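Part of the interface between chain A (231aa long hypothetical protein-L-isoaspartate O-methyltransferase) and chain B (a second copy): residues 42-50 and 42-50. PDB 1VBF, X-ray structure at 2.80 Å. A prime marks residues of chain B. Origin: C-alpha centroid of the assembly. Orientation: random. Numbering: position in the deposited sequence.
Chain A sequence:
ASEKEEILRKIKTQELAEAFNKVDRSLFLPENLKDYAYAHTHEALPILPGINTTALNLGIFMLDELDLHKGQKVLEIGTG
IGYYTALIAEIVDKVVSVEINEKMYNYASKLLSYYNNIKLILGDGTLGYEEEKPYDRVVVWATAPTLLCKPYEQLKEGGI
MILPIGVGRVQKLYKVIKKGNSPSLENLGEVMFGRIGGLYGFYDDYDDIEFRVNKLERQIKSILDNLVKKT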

ATOM      1  N   HIS A  42      14.334  -3.602  28.505  1.00 45.15           N
ATOM      2  CA  HIS A  42      13.841  -4.104  27.219  1.00 44.41           C
ATOM      3  C   HIS A  42      13.856  -3.087  26.079  1.00 42.17           C
ATOM      4  O   HIS A  42      13.434  -3.395  24.978  1.00 42.86           O
ATOM      5  CB  HIS A  42      12.421  -4.631  27.369  1.00 45.14           C
ATOM      6  CG  HIS A  42      12.314  -5.832  28.247  1.00 46.71           C
ATOM      7  ND1 HIS A  42      12.359  -7.116  27.754  1.00 47.09           N
ATOM      8  CD2 HIS A  42      12.181  -5.945  29.588  1.00 48.58           C
ATOM      9  CE1 HIS A  42      12.258  -7.971  28.756  1.00 47.99           C
ATOM     10  NE2 HIS A  42      12.149  -7.286  29.880  1.00 49.07           N
ATOM     11  N   GLU A  43      14.346  -1.889  26.338  1.00 39.62           N
ATOM     12  CA  GLU A  43      14.365  -0.874  25.315  1.00 40.09           C
ATOM     13  C   GLU A  43      15.685  -0.640  24.622  1.00 40.21           C
ATOM     14  O   GLU A  43      16.711  -0.479  25.271  1.00 42.06           O
ATOM     15  CB  GLU A  43      13.916   0.447  25.902  1.00 40.77           C
ATOM     16  CG  GLU A  43      12.485   0.475  26.269  1.00 44.68           C
ATOM     17  CD  GLU A  43      12.055   1.858  26.642  1.00 48.94           C
ATOM     18  OE1 GLU A  43      12.095   2.738  25.753  1.00 50.12           O
ATOM     19  OE2 GLU A  43      11.682   2.061  27.821  1.00 51.01           O
ATOM     20  N   ALA A  44      15.656  -0.593  23.296  1.00 38.37           N
ATOM     21  CA  ALA A  44      16.864  -0.311  22.545  1.00 38.06           C
ATOM     22  C   ALA A  44      17.155   1.165  22.831  1.00 37.78           C
ATOM     23  O   ALA A  44      16.226   1.965  22.954  1.00 37.61           O
ATOM     24  CB  ALA A  44      16.623  -0.539  21.058  1.00 38.54           C
ATOM     25  N   LEU A  45      18.429   1.530  22.941  1.00 37.05           N
ATOM     26  CA  LEU A  45      18.773   2.912  23.244  1.00 37.44           C
ATOM     27  C   LEU A  45      19.493   3.701  22.126  1.00 37.20           C
ATOM     28  O   LEU A  45      20.545   3.300  21.623  1.00 35.02           O
ATOM     29  CB  LEU A  45      19.594   2.944  24.541  1.00 39.19           C
ATOM     30  CG  LEU A  45      19.015   2.323  25.828  1.00 39.72           C
ATOM     31  CD1 LEU A  45      19.991   2.575  26.974  1.00 38.01           C
ATOM     32  CD2 LEU A  45      17.645   2.927  26.168  1.00 38.39           C
ATOM     33  N   PRO A  46      18.941   4.871  21.766  1.00 37.61           N
ATOM     34  CA  PRO A  46      19.422   5.801  20.729  1.00 38.32           C
ATOM     35  C   PRO A  46      20.781   6.426  21.017  1.00 38.47           C
ATOM     36  O   PRO A  46      20.914   7.155  21.999  1.00 40.22           O
ATOM     37  CB  PRO A  46      18.340   6.894  20.698  1.00 38.82           C
ATOM     38  CG  PRO A  46      17.200   6.356  21.559  1.00 38.84           C
ATOM     39  CD  PRO A  46      17.888   5.507  22.576  1.00 37.62           C
ATOM     40  N   ILE A  47      21.771   6.174  20.164  1.00 38.43           N
ATOM     41  CA  ILE A  47      23.103   6.753  20.354  1.00 37.97           C
ATOM     42  C   ILE A  47      23.454   7.736  19.241  1.00 39.13           C
ATOM     43  O   ILE A  47      23.822   8.884  19.500  1.00 41.58           O
ATOM     44  CB  ILE A  47      24.175   5.691  20.397  1.00 37.35           C
ATOM     45  CG1 ILE A  47      23.845   4.672  21.483  1.00 35.55           C
ATOM     46  CG2 ILE A  47      25.518   6.354  20.629  1.00 37.16           C
ATOM     47  CD1 ILE A  47      23.548   5.295  22.823  1.00 35.67           C
ATOM     48  N   LEU A  48      23.363   7.298  17.995  1.00 38.18           N
ATOM     49  CA  LEU A  48      23.636   8.206  16.887  1.00 36.83           C
ATOM     50  C   LEU A  48      22.449   8.143  15.950  1.00 36.11           C
ATOM     51  O   LEU A  48      21.628   7.235  16.044  1.00 37.09           O
ATOM     52  CB  LEU A  48      24.897   7.787  16.135  1.00 37.18           C
ATOM     53  CG  LEU A  48      26.238   8.191  16.739  1.00 37.28           C
ATOM     54  CD1 LEU A  48      27.364   7.501  15.983  1.00 38.12           C
ATOM     55  CD2 LEU A  48      26.386   9.711  16.656  1.00 37.24           C
ATOM     56  N   PRO A  49      22.318   9.122  15.050  1.00 36.04           N
ATOM     57  CA  PRO A  49      21.172   9.033  14.144  1.00 35.30           C
ATOM     58  C   PRO A  49      21.271   7.673  13.445  1.00 35.81           C
ATOM     59  O   PRO A  49      22.318   7.324  12.886  1.00 36.22           O
ATOM     60  CB  PRO A  49      21.403  10.194  13.183  1.00 34.12           C
ATOM     61  CG  PRO A  49      22.138  11.199  14.035  1.00 34.61           C
ATOM     62  CD  PRO A  49      23.106  10.344  14.805  1.00 35.58           C
ATOM     63  N   GLY A  50      20.202   6.890  13.519  1.00 35.89           N
ATOM     64  CA  GLY A  50      20.216   5.590  12.882  1.00 35.86           C
ATOM     65  C   GLY A  50      21.004   4.512  13.601  1.00 36.75           C
ATOM     66  O   GLY A  50      21.174   3.422  13.062  1.00 38.89           O
TER
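Chain B (42-50) HEALPILPG

Two prolines meet at the centre of this contact between identical stretches: Pro46 CB lies 3.4 Å from Pro46′ CB, while a single water bridges the same pair, donating to Pro46 O at 2.8 Å and to Pro46′ O at 2.6 Å. No direct hydrogen bond joins the stretches, so apart from this water the fit rests on packing. Chain B repeats the backbone of chain A: residues 45-48 form a strand in each copy, extended at Pro46′ (-73/125°) but broken from that conformation at Ile47′ (-121/-46°). The strands run roughly antiparallel, at 148° between their N-to-C directions (signed crossing angle -148°), and their axes approach to 6.0 Å. The contacts are nearly reciprocal about Pro46 and Pro46′, whose CA atoms are 5.5 Å apart. Pro49′ packs beside Pro46 (Pro46 CD to Pro49′ CG, 3.9 Å) and near Leu45 (Leu45 CD2 to Pro49′ CG, 4.0 Å); Glu43 OE1 reaches to 3.5 Å from Pro49′ CB. In return, Pro49 CG lies 4.0 Å from Pro46′ CD and 4.2 Å from Leu45′ CD2, and Pro49 CB is 3.3 Å from Glu43′ OE1. The CA-to-CB bonds of Ile47′ and Leu48′ point away from the chain A stretch; the four prolines supply most of the 420 Å² buried. Gly50′, with positive phi (84°), follows beyond the contact.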

ATOM      1  N   HIS B  42      21.132  19.075   9.118  1.00 40.76           N
ATOM      2  CA  HIS B  42      19.786  18.758   8.672  1.00 40.70           C
ATOM      3  C   HIS B  42      19.186  17.553   9.368  1.00 40.26           C
ATOM      4  O   HIS B  42      18.037  17.211   9.126  1.00 39.85           O
ATOM      5  CB  HIS B  42      19.748  18.556   7.146  1.00 41.84           C
ATOM      6  CG  HIS B  42      19.945  19.817   6.353  1.00 45.00           C
ATOM      7  ND1 HIS B  42      21.188  20.375   6.132  1.00 46.49           N
ATOM      8  CD2 HIS B  42      19.056  20.643   5.748  1.00 46.52           C
ATOM      9  CE1 HIS B  42      21.055  21.486   5.429  1.00 46.48           C
ATOM     10  NE2 HIS B  42      19.771  21.675   5.183  1.00 44.38           N
ATOM     11  N   GLU B  43      19.941  16.904  10.238  1.00 40.10           N
ATOM     12  CA  GLU B  43      19.388  15.751  10.923  1.00 41.63           C
ATOM     13  C   GLU B  43      18.916  16.029  12.347  1.00 41.50           C
ATOM     14  O   GLU B  43      19.427  16.915  13.022  1.00 42.02           O
ATOM     15  CB  GLU B  43      20.408  14.649  11.001  1.00 43.73           C
ATOM     16  CG  GLU B  43      21.014  14.261   9.715  1.00 49.73           C
ATOM     17  CD  GLU B  43      22.065  13.210   9.942  1.00 53.60           C
ATOM     18  OE1 GLU B  43      21.719  12.121  10.461  1.00 53.69           O
ATOM     19  OE2 GLU B  43      23.241  13.484   9.618  1.00 57.58           O
ATOM     20  N   ALA B  44      17.948  15.236  12.797  1.00 40.98           N
ATOM     21  CA  ALA B  44      17.410  15.341  14.145  1.00 39.71           C
ATOM     22  C   ALA B  44      18.266  14.398  14.954  1.00 38.79           C
ATOM     23  O   ALA B  44      18.560  13.303  14.497  1.00 38.96           O
ATOM     24  CB  ALA B  44      15.965  14.895  14.183  1.00 37.73           C
ATOM     25  N   LEU B  45      18.653  14.823  16.152  1.00 39.06           N
ATOM     26  CA  LEU B  45      19.522  14.020  17.002  1.00 39.64           C
ATOM     27  C   LEU B  45      18.779  13.252  18.110  1.00 39.89           C
ATOM     28  O   LEU B  45      17.849  13.768  18.749  1.00 41.75           O
ATOM     29  CB  LEU B  45      20.633  14.922  17.582  1.00 38.05           C
ATOM     30  CG  LEU B  45      21.190  15.930  16.550  1.00 38.97           C
ATOM     31  CD1 LEU B  45      22.248  16.853  17.165  1.00 37.54           C
ATOM     32  CD2 LEU B  45      21.756  15.171  15.362  1.00 38.39           C
ATOM     33  N   PRO B  46      19.182  11.998  18.337  1.00 37.99           N
ATOM     34  CA  PRO B  46      18.612  11.096  19.337  1.00 37.73           C
ATOM     35  C   PRO B  46      19.020  11.490  20.737  1.00 37.86           C
ATOM     36  O   PRO B  46      20.208  11.594  21.027  1.00 38.84           O
ATOM     37  CB  PRO B  46      19.212   9.742  18.967  1.00 38.03           C
ATOM     38  CG  PRO B  46      19.676   9.916  17.565  1.00 38.47           C
ATOM     39  CD  PRO B  46      20.201  11.303  17.548  1.00 37.36           C
ATOM     40  N   ILE B  47      18.040  11.695  21.608  1.00 37.79           N
ATOM     41  CA  ILE B  47      18.311  12.064  22.991  1.00 36.95           C
ATOM     42  C   ILE B  47      17.708  11.039  23.946  1.00 37.80           C
ATOM     43  O   ILE B  47      18.348  10.596  24.893  1.00 37.78           O
ATOM     44  CB  ILE B  47      17.728  13.425  23.307  1.00 36.47           C
ATOM     45  CG1 ILE B  47      18.287  14.457  22.325  1.00 35.01           C
ATOM     46  CG2 ILE B  47      18.043  13.787  24.749  1.00 37.72           C
ATOM     47  CD1 ILE B  47      19.781  14.574  22.386  1.00 33.42           C
ATOM     48  N   LEU B  48      16.462  10.670  23.686  1.00 38.76           N
ATOM     49  CA  LEU B  48      15.767   9.685  24.495  1.00 40.08           C
ATOM     50  C   LEU B  48      14.973   8.761  23.579  1.00 39.63           C
ATOM     51  O   LEU B  48      14.639   9.136  22.461  1.00 39.80           O
ATOM     52  CB  LEU B  48      14.804  10.384  25.461  1.00 42.58           C
ATOM     53  CG  LEU B  48      15.386  11.047  26.718  1.00 44.40           C
ATOM     54  CD1 LEU B  48      14.252  11.631  27.569  1.00 43.77           C
ATOM     55  CD2 LEU B  48      16.172  10.007  27.528  1.00 45.23           C
ATOM     56  N   PRO B  49      14.659   7.538  24.040  1.00 38.60           N
ATOM     57  CA  PRO B  49      13.890   6.634  23.187  1.00 37.12           C
ATOM     58  C   PRO B  49      12.614   7.337  22.722  1.00 37.36           C
ATOM     59  O   PRO B  49      11.807   7.774  23.530  1.00 38.84           O
ATOM     60  CB  PRO B  49      13.605   5.466  24.116  1.00 36.36           C
ATOM     61  CG  PRO B  49      14.809   5.436  24.994  1.00 35.35           C
ATOM     62  CD  PRO B  49      14.989   6.889  25.323  1.00 36.99           C
ATOM     63  N   GLY B  50      12.454   7.472  21.413  1.00 37.40           N
ATOM     64  CA  GLY B  50      11.285   8.131  20.871  1.00 35.83           C
ATOM     65  C   GLY B  50      11.384   9.642  20.822  1.00 38.15           C
ATOM     66  O   GLY B  50      10.478  10.287  20.276  1.00 39.83           O
TER
HETATM   67  O   HOH W   1      21.305   9.839  22.518  1.00 38.96           O